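Side-chain contacts in coenzyme f420-dependent n5,n10-methylenetetrahydromethanopterin reductase (Methanopyrus kandleri, PDB 1EZW), which catalyses the reversible reduction of methylene-tetrahydromethanopterin to methyl-tetrahydromethanopterin with reduced coenzyme F420, a step in methanogenesis from carbon dioxide: residues 205-210 against 224-229; 145-150 against 154-159; 18-23 against 53-58. All coordinates share one frame; numbering follows the deposited sequence. Where two conformers were deposited one is given.

Contact 1: 205-210 against 224-229; sequences VAVPKI and IDVAAY
Val207 and Ile210, one turn apart on helix 200-216, face Val226 and Ile224 on the chain leading into and along strand 225-229. The two backbones run in roughly opposite senses, at a slant. Val207 CA lies 7.9 Å from Val226 CA, and Ile210 CA lies 8.6 Å from Ile224 CA. At this spacing only side chains bridge the layers. Pro208 has no N-H to give to the turn before it, and the helix is kinked there. Ile210 N still bonds to Ala206 O.

The contact is wholly apolar. Ile210 contributes most, because its two branches reach different partners. Its CG2 methyl sits 4.0 Å from Ile224 CD1 and 4.1 Å from Ile224 CG2. With CG1 anti to the carbonyl carbon (chi1 -66°) and the chain then extended (chi2 169°), Ile210 CD1 goes to the valine instead, 4.2 Å from Val226 CG2. The other methyl of the valine, Val226 CG1, meets Val207 CG2 at 4.2 Å. Val226 thus takes both helix residues: Ile210 CD1 lies against its two methyls, and Val207 reaches CG1. The Ile210 and Ile224 side chains cross at a slant.

The segments belong to the beta-alpha-beta unit of strand 192-196, helix 200-216 and strand 225-229 in the TIM barrel. Leu221 covers Val207 and Ile210 from the connecting loop, and Phe203 adds to the packing on Val226. The Asp225 carboxylate hydrogen-bonds to Tyr174, Thr320 and Gln321. Helix 180-189 flanks the packing through Leu183, which touches Ile210, while strand 192-196 lies beside Ile224 through Val193.

Contact 2: 145-150 against 154-159; sequences GPVEYE and VKTGTA
Glu150 and Lys155 lie side by side, pointing the same way. Both have CG anti to the backbone N (chi1 176° and 177°) and are extended beyond it, which lays the chains together along their length, with Glu150 CG 3.8 Å from Lys155 CG. They end in a loose salt bridge, Glu150 OE1 to Lys155 NZ at 3.6 Å. Glu148 and Thr158 are also aligned. Thr158 OG1 donates to the anti lone pair of Glu148 OE1 at 2.8 Å. Tyr149 and Val154 instead cross at about a right angle, with Tyr149 CD2 4.0 Å from Val154 CG1.

Thr156 OG1 links the backbones. It accepts from Tyr149 N at 3.0 Å and donates to Gly157 O at 2.8 Å. With an alanine here, Tyr149 N would probably lose its acceptor and Gly157 O the hydroxyl that bonds to it. Thr156 N donates to Tyr149 O nearly in line with the carbonyl (165°). Val147 and Ala159 exchange two backbone bonds.

Leu74 packs on Val147 and Ala159, and Tyr40 of the second subunit on Ala159. The arrangement is an irregular hairpin-like fold-back, with an antiparallel hydrogen-bonded pair at Val147 and Ala159 and the register shifted by one toward Glu150 and Lys155, in the long loop between helix 127-142 and barrel strand 173-176.

Contact 3: 18-23 against 53-58; sequences KIAHLI and AVITSK. With MG (magnesium ion), chain B.
Ile55 and Thr56 are the residues of 53-58 that meet helix 16-28, through Ala20 and Ile23. The segment starts with the last two residues of helix 45-54. Ala53 O and Val54 O each accept a hydrogen bond from a water, and both waters bind the magnesium ion, each at 2.4 Å from it. Val54 also packs on Val54 of the second and third subunits.

Ile55 has its CB directed at helix 16-28, but the end of its side chain leads away. Its CG1 comes 4.4 Å from Ala20 CB, a loose contact, and a doubtful one because Ile55 was modelled in two conformers. Thr56 makes the closer touch: its CG2 lies 3.9 Å from Ile23 CG2. With chi1 at 57°, Thr56 CG2 is anti to the carbonyl carbon, and OG1 sits between the backbone N and that carbon. OG1 bonds to Ala52 O and Arg90 NH2. Thr56 O binds magnesium at 2.3 Å.

Ser57 OG lies 2.7 Å from the magnesium, long for this metal. The backbone N atoms of Ser57 and Lys58 both bond to Glu27 OE2 of helix 16-28.

Thr56 therefore works on two sides: its methyl packs on the helix, while its carbonyl holds a metal that Thr56 O of the third subunit also binds. The chemistry implies that this small apolar contact adjoins a subunit interface bridged by magnesium.

Contacts 1 and 3 are buried, small and apolar, while contact 2 is partly solvent-exposed and far larger in area. Contact 1 packs a helix on a strand of the barrel and is touched by no other subunit. Contact 3 packs helix 16-28 on the segment that leaves helix 45-54, on the opposite side of the chain's centre, with about 28 Å between the centres of contacts 1 and 3, and adds metal and water at a subunit interface. Contact 2 lies farther out, its centre about 28 Å from that of the chain, and relies on backbone bonds, hydroxyls and charges. The three share no helix or strand and do not touch. Contacts 2 and 3 both meet neighbouring subunits.

Contact 1: 205-210 against 224-229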
loop_
_atom_site.group_PDB
_atom_site.type_symbol
_atom_site.label_atom_id
_atom_site.label_comp_id
_atom_site.label_asym_id
_atom_site.label_seq_id
_atom_site.Cartn_x
_atom_site.Cartn_y
_atom_site.Cartn_z
ATOM N N VAL A 205 -21.088 -14.698 34.681
ATOM C CA VAL A 205 -21.807 -15.866 34.205
ATOM C C VAL A 205 -20.941 -16.619 33.190
ATOM O O VAL A 205 -20.764 -17.832 33.271
ATOM C CB VAL A 205 -23.116 -15.450 33.503
ATOM C CG1 VAL A 205 -23.688 -16.620 32.693
ATOM C CG2 VAL A 205 -24.139 -14.961 34.552
ATOM N N ALA A 206 -20.354 -15.883 32.254
ATOM C CA ALA A 206 -19.574 -16.531 31.207
ATOM C C ALA A 206 -18.237 -17.126 31.570
ATOM O O ALA A 206 -17.903 -18.223 31.082
ATOM C CB ALA A 206 -19.386 -15.549 30.000
ATOM N N VAL A 207 -17.450 -16.436 32.399
ATOM C CA VAL A 207 -16.120 -16.907 32.714
ATOM C C VAL A 207 -16.059 -18.282 33.367
ATOM O O VAL A 207 -15.199 -19.084 33.009
ATOM C CB VAL A 207 -15.308 -15.829 33.488
ATOM C CG1 VAL A 207 -13.966 -16.342 33.925
ATOM C CG2 VAL A 207 -15.070 -14.625 32.529
ATOM N N PRO A 208 -16.924 -18.559 34.364
ATOM C CA PRO A 208 -16.874 -19.901 34.970
ATOM C C PRO A 208 -17.085 -21.022 33.926
ATOM O O PRO A 208 -16.522 -22.110 34.056
ATOM C CB PRO A 208 -18.008 -19.845 36.008
ATOM C CG PRO A 208 -17.936 -18.391 36.450
ATOM C CD PRO A 208 -17.900 -17.714 35.064
ATOM N N LYS A 209 -17.898 -20.762 32.911
ATOM C CA LYS A 209 -18.121 -21.772 31.893
ATOM C C LYS A 209 -16.929 -21.931 30.970
ATOM O O LYS A 209 -16.622 -23.041 30.535
ATOM C CB LYS A 209 -19.409 -21.489 31.132
ATOM C CG LYS A 209 -20.605 -22.149 31.818
ATOM C CD LYS A 209 -20.424 -23.680 31.810
ATOM C CE LYS A 209 -21.609 -24.436 32.432
ATOM N NZ LYS A 209 -21.790 -24.104 33.868
ATOM N N ILE A 210 -16.253 -20.820 30.663
ATOM C CA ILE A 210 -15.044 -20.896 29.868
ATOM C C ILE A 210 -14.034 -21.689 30.714
ATOM O O ILE A 210 -13.347 -22.586 30.233
ATOM C CB ILE A 210 -14.467 -19.456 29.588
ATOM C CG1 ILE A 210 -15.473 -18.699 28.706
ATOM C CG2 ILE A 210 -13.027 -19.565 29.036
ATOM C CD1 ILE A 210 -15.151 -17.173 28.582
ATOM N N ILE A 224 -6.287 -18.230 28.437
ATOM C CA ILE A 224 -7.343 -17.754 27.575
ATOM C C ILE A 224 -7.585 -16.257 27.673
ATOM O O ILE A 224 -7.739 -15.698 28.755
ATOM C CB ILE A 224 -8.635 -18.536 27.887
ATOM C CG1 ILE A 224 -8.324 -20.039 27.725
ATOM C CG2 ILE A 224 -9.778 -18.104 26.953
ATOM C CD1 ILE A 224 -9.395 -20.941 28.176
ATOM N N ASP A 225 -7.551 -15.603 26.516
ATOM C CA ASP A 225 -7.796 -14.166 26.457
ATOM C C ASP A 225 -9.309 -13.972 26.386
ATOM O O ASP A 225 -9.940 -14.262 25.357
ATOM C CB ASP A 225 -7.079 -13.585 25.211
ATOM C CG ASP A 225 -7.128 -12.055 25.152
ATOM O OD1 ASP A 225 -7.287 -11.420 26.210
ATOM O OD2 ASP A 225 -6.965 -11.483 24.051
ATOM N N VAL A 226 -9.925 -13.511 27.484
ATOM C CA VAL A 226 -11.362 -13.276 27.501
ATOM C C VAL A 226 -11.611 -11.856 26.991
ATOM O O VAL A 226 -11.340 -10.870 27.685
ATOM C CB VAL A 226 -11.938 -13.433 28.945
ATOM C CG1 VAL A 226 -13.424 -13.189 28.953
ATOM C CG2 VAL A 226 -11.689 -14.863 29.419
ATOM N N ALA A 227 -12.141 -11.773 25.773
ATOM C CA ALA A 227 -12.351 -10.483 25.109
ATOM C C ALA A 227 -13.776 -10.030 25.123
ATOM O O ALA A 227 -14.688 -10.751 24.682
ATOM C CB ALA A 227 -11.849 -10.575 23.664
ATOM N N ALA A 228 -14.001 -8.828 25.653
ATOM C CA ALA A 228 -15.337 -8.287 25.678
ATOM C C ALA A 228 -15.579 -7.465 24.417
ATOM O O ALA A 228 -14.905 -6.462 24.220
ATOM C CB ALA A 228 -15.504 -7.369 26.918
ATOM N N TYR A 229 -16.489 -7.920 23.565
ATOM C CA TYR A 229 -16.842 -7.185 22.348
ATOM C C TYR A 229 -17.931 -6.221 22.843
ATOM O O TYR A 229 -19.109 -6.588 22.943
ATOM C CB TYR A 229 -17.391 -8.172 21.302
ATOM C CG TYR A 229 -16.444 -8.512 20.149
ATOM C CD1 TYR A 229 -15.056 -8.424 20.289
ATOM C CD2 TYR A 229 -16.951 -8.979 18.941
ATOM C CE1 TYR A 229 -14.189 -8.805 19.231
ATOM C CE2 TYR A 229 -16.110 -9.359 17.892
ATOM C CZ TYR A 229 -14.737 -9.271 18.041
ATOM O OH TYR A 229 -13.922 -9.692 17.004
#

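Contact 2: 145-150 against 154-159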
loop_
_atom_site.group_PDB
_atom_site.type_symbol
_atom_site.label_atom_id
_atom_site.label_comp_id
_atom_site.label_asym_id
_atom_site.label_seq_id
_atom_site.Cartn_x
_atom_site.Cartn_y
_atom_site.Cartn_z
ATOM N N GLY A 145 0.219 -28.669 5.809
ATOM C CA GLY A 145 -0.499 -29.778 5.214
ATOM C C GLY A 145 0.381 -30.988 4.977
ATOM O O GLY A 145 1.487 -31.087 5.516
ATOM N N PRO A 146 -0.085 -31.923 4.154
ATOM C CA PRO A 146 -1.384 -31.857 3.491
ATOM C C PRO A 146 -2.519 -31.956 4.511
ATOM O O PRO A 146 -2.407 -32.640 5.543
ATOM C CB PRO A 146 -1.355 -33.067 2.556
ATOM C CG PRO A 146 -0.526 -34.047 3.397
ATOM C CD PRO A 146 0.632 -33.141 3.733
ATOM N N VAL A 147 -3.607 -31.256 4.247
ATOM C CA VAL A 147 -4.723 -31.355 5.151
ATOM C C VAL A 147 -5.480 -32.644 4.798
ATOM O O VAL A 147 -5.770 -32.887 3.649
ATOM C CB VAL A 147 -5.683 -30.193 4.976
ATOM C CG1 VAL A 147 -6.843 -30.370 5.929
ATOM C CG2 VAL A 147 -4.941 -28.867 5.184
ATOM N N GLU A 148 -5.753 -33.479 5.794
ATOM C CA GLU A 148 -6.506 -34.708 5.582
ATOM C C GLU A 148 -7.393 -34.775 6.782
ATOM O O GLU A 148 -6.925 -34.979 7.907
ATOM C CB GLU A 148 -5.576 -35.920 5.512
ATOM C CG GLU A 148 -4.765 -35.954 4.217
ATOM C CD GLU A 148 -3.875 -37.192 4.107
ATOM O OE1 GLU A 148 -3.872 -37.839 3.036
ATOM O OE2 GLU A 148 -3.175 -37.503 5.088
ATOM N N TYR A 149 -8.666 -34.552 6.556
ATOM C CA TYR A 149 -9.592 -34.539 7.666
ATOM C C TYR A 149 -10.973 -35.008 7.279
ATOM O O TYR A 149 -11.565 -34.540 6.313
ATOM C CB TYR A 149 -9.678 -33.112 8.258
ATOM C CG TYR A 149 -10.463 -33.078 9.534
ATOM C CD1 TYR A 149 -9.901 -33.524 10.715
ATOM C CD2 TYR A 149 -11.799 -32.682 9.541
ATOM C CE1 TYR A 149 -10.649 -33.576 11.900
ATOM C CE2 TYR A 149 -12.562 -32.728 10.715
ATOM C CZ TYR A 149 -11.976 -33.175 11.887
ATOM O OH TYR A 149 -12.695 -33.199 13.062
ATOM N N GLU A 150 -11.502 -35.946 8.059
ATOM C CA GLU A 150 -12.825 -36.457 7.788
ATOM C C GLU A 150 -13.679 -36.256 9.027
ATOM O O GLU A 150 -13.559 -37.000 10.001
ATOM C CB GLU A 150 -12.763 -37.942 7.417
ATOM C CG GLU A 150 -14.153 -38.526 7.223
ATOM C CD GLU A 150 -14.150 -39.886 6.533
ATOM O OE1 GLU A 150 -15.247 -40.485 6.430
ATOM O OE2 GLU A 150 -13.069 -40.340 6.079
ATOM N N VAL A 154 -17.109 -31.409 7.609
ATOM C CA VAL A 154 -16.218 -31.252 6.470
ATOM C C VAL A 154 -15.414 -32.523 6.308
ATOM O O VAL A 154 -14.935 -33.106 7.288
ATOM C CB VAL A 154 -15.239 -30.015 6.638
ATOM C CG1 VAL A 154 -14.394 -30.137 7.913
ATOM C CG2 VAL A 154 -14.340 -29.935 5.423
ATOM N N LYS A 155 -15.302 -32.969 5.062
ATOM C CA LYS A 155 -14.477 -34.119 4.735
ATOM C C LYS A 155 -13.626 -33.676 3.548
ATOM O O LYS A 155 -14.140 -33.328 2.505
ATOM C CB LYS A 155 -15.316 -35.358 4.362
ATOM C CG LYS A 155 -14.407 -36.529 3.952
ATOM C CD LYS A 155 -15.234 -37.787 3.567
ATOM C CE LYS A 155 -14.287 -38.897 3.079
ATOM N NZ LYS A 155 -14.989 -40.198 2.898
ATOM N N THR A 156 -12.316 -33.674 3.722
ATOM C CA THR A 156 -11.436 -33.261 2.631
ATOM C C THR A 156 -10.852 -34.481 1.940
ATOM O O THR A 156 -11.036 -35.632 2.397
ATOM C CB THR A 156 -10.229 -32.471 3.157
ATOM O OG1 THR A 156 -9.347 -33.339 3.881
ATOM C CG2 THR A 156 -10.677 -31.348 4.095
ATOM N N GLY A 157 -10.189 -34.231 0.816
ATOM C CA GLY A 157 -9.428 -35.261 0.138
ATOM C C GLY A 157 -8.024 -35.031 0.699
ATOM O O GLY A 157 -7.873 -34.591 1.837
ATOM N N THR A 158 -6.970 -35.337 -0.052
ATOM C CA THR A 158 -5.615 -35.079 0.440
ATOM C C THR A 158 -5.274 -33.718 -0.125
ATOM O O THR A 158 -4.852 -33.587 -1.264
ATOM C CB THR A 158 -4.652 -36.150 -0.062
ATOM O OG1 THR A 158 -5.064 -37.392 0.539
ATOM C CG2 THR A 158 -3.241 -35.836 0.335
ATOM N N ALA A 159 -5.437 -32.700 0.714
ATOM C CA ALA A 159 -5.275 -31.328 0.244
ATOM C C ALA A 159 -3.908 -30.723 0.521
ATOM O O ALA A 159 -3.658 -30.254 1.622
ATOM C CB ALA A 159 -6.362 -30.477 0.880
#

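Contact 3: 18-23 against 53-58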
loop_
_atom_site.group_PDB
_atom_site.type_symbol
_atom_site.label_atom_id
_atom_site.label_comp_id
_atom_site.label_asym_id
_atom_site.label_seq_id
_atom_site.Cartn_x
_atom_site.Cartn_y
_atom_site.Cartn_z
ATOM N N LYS A 18 -11.145 4.517 5.045
ATOM C CA LYS A 18 -11.438 5.131 6.351
ATOM C C LYS A 18 -11.251 4.068 7.435
ATOM O O LYS A 18 -10.643 4.327 8.491
ATOM C CB LYS A 18 -12.870 5.662 6.373
ATOM C CG LYS A 18 -13.393 6.064 7.771
ATOM C CD LYS A 18 -12.553 7.136 8.423
ATOM C CE LYS A 18 -12.701 8.477 7.740
ATOM N NZ LYS A 18 -14.084 8.939 7.848
ATOM N N ILE A 19 -11.736 2.863 7.144
ATOM C CA ILE A 19 -11.604 1.770 8.103
ATOM C C ILE A 19 -10.099 1.528 8.327
ATOM O O ILE A 19 -9.636 1.437 9.484
ATOM C CB ILE A 19 -12.277 0.466 7.595
ATOM C CG1 ILE A 19 -13.803 0.637 7.405
ATOM C CG2 ILE A 19 -11.987 -0.679 8.619
ATOM C CD1 ILE A 19 -14.566 1.093 8.674
ATOM N N ALA A 20 -9.301 1.451 7.252
ATOM C CA ALA A 20 -7.847 1.272 7.407
ATOM C C ALA A 20 -7.215 2.408 8.210
ATOM O O ALA A 20 -6.382 2.175 9.079
ATOM C CB ALA A 20 -7.184 1.162 6.007
ATOM N N HIS A 21 -7.576 3.664 7.892
ATOM C CA HIS A 21 -7.070 4.816 8.632
ATOM C C HIS A 21 -7.394 4.703 10.145
ATOM O O HIS A 21 -6.505 4.985 10.977
ATOM C CB HIS A 21 -7.743 6.093 8.068
ATOM C CG HIS A 21 -7.555 7.317 8.928
ATOM N ND1 HIS A 21 -6.326 7.911 9.145
ATOM C CD2 HIS A 21 -8.444 8.017 9.670
ATOM C CE1 HIS A 21 -6.471 8.916 9.981
ATOM N NE2 HIS A 21 -7.742 9.006 10.319
ATOM N N LEU A 22 -8.626 4.297 10.487
ATOM C CA LEU A 22 -8.991 4.216 11.915
ATOM C C LEU A 22 -8.198 3.131 12.611
ATOM O O LEU A 22 -7.786 3.280 13.780
ATOM C CB LEU A 22 -10.497 4.003 12.102
ATOM C CG LEU A 22 -11.312 5.250 11.703
ATOM C CD1 LEU A 22 -12.798 4.862 11.798
ATOM C CD2 LEU A 22 -10.998 6.485 12.591
ATOM N N ILE A 23 -7.904 2.068 11.877
ATOM C CA ILE A 23 -7.081 1.012 12.490
ATOM C C ILE A 23 -5.656 1.532 12.736
ATOM O O ILE A 23 -5.052 1.226 13.778
ATOM C CB ILE A 23 -7.079 -0.245 11.610
ATOM C CG1 ILE A 23 -8.489 -0.863 11.636
ATOM C CG2 ILE A 23 -6.068 -1.284 12.160
ATOM C CD1 ILE A 23 -8.683 -2.103 10.706
ATOM N N ALA A 53 -3.616 -3.997 6.567
ATOM C CA ALA A 53 -2.283 -4.578 6.789
ATOM C C ALA A 53 -1.189 -3.731 6.142
ATOM O O ALA A 53 -0.086 -3.596 6.678
ATOM C CB ALA A 53 -2.198 -6.003 6.240
ATOM N N VAL A 54 -1.493 -3.173 4.986
ATOM C CA VAL A 54 -0.556 -2.342 4.231
ATOM C C VAL A 54 -0.273 -0.985 4.925
ATOM O O VAL A 54 0.857 -0.455 4.857
ATOM C CB VAL A 54 -1.190 -2.154 2.809
ATOM C CG1 VAL A 54 -0.636 -0.984 2.066
ATOM C CG2 VAL A 54 -0.957 -3.465 2.033
ATOM N N ILE A 55 -1.295 -0.485 5.617
ATOM C CA ILE A 55 -1.277 0.810 6.298
ATOM C C ILE A 55 -0.903 0.785 7.776
ATOM O O ILE A 55 -0.930 1.801 8.454
ATOM C CB ILE A 55 -2.689 1.446 6.151
ATOM C CG1 ILE A 55 -3.022 1.596 4.664
ATOM C CG2 ILE A 55 -2.758 2.769 6.848
ATOM C CD1 ILE A 55 -2.067 2.455 3.917
ATOM N N THR A 56 -0.552 -0.393 8.278
ATOM C CA THR A 56 -0.216 -0.556 9.698
ATOM C C THR A 56 0.996 -1.448 9.810
ATOM O O THR A 56 1.369 -2.062 8.825
ATOM C CB THR A 56 -1.368 -1.217 10.513
ATOM O OG1 THR A 56 -1.704 -2.490 9.933
ATOM C CG2 THR A 56 -2.629 -0.352 10.512
ATOM N N SER A 57 1.590 -1.527 10.992
ATOM C CA SER A 57 2.770 -2.369 11.211
ATOM C C SER A 57 2.858 -3.197 12.469
ATOM O O SER A 57 3.746 -4.043 12.592
ATOM C CB SER A 57 4.038 -1.516 11.123
ATOM O OG SER A 57 4.216 -1.187 9.732
ATOM N N LYS A 58 2.005 -2.918 13.440
ATOM C CA LYS A 58 2.101 -3.606 14.743
ATOM C C LYS A 58 0.817 -4.245 15.227
ATOM O O LYS A 58 0.825 -5.306 15.890
ATOM C CB LYS A 58 2.507 -2.570 15.826
ATOM C CG LYS A 58 3.744 -1.715 15.556
ATOM C CD LYS A 58 3.882 -0.652 16.720
ATOM C CE LYS A 58 5.127 0.245 16.590
ATOM N NZ LYS A 58 5.276 1.333 17.624
HETATM MG MG MG B . 3.206 -2.532 7.578
HETATM O O HOH W 1 2.396 -3.637 5.603
HETATM O O HOH W 2 2.738 -0.418 6.534
#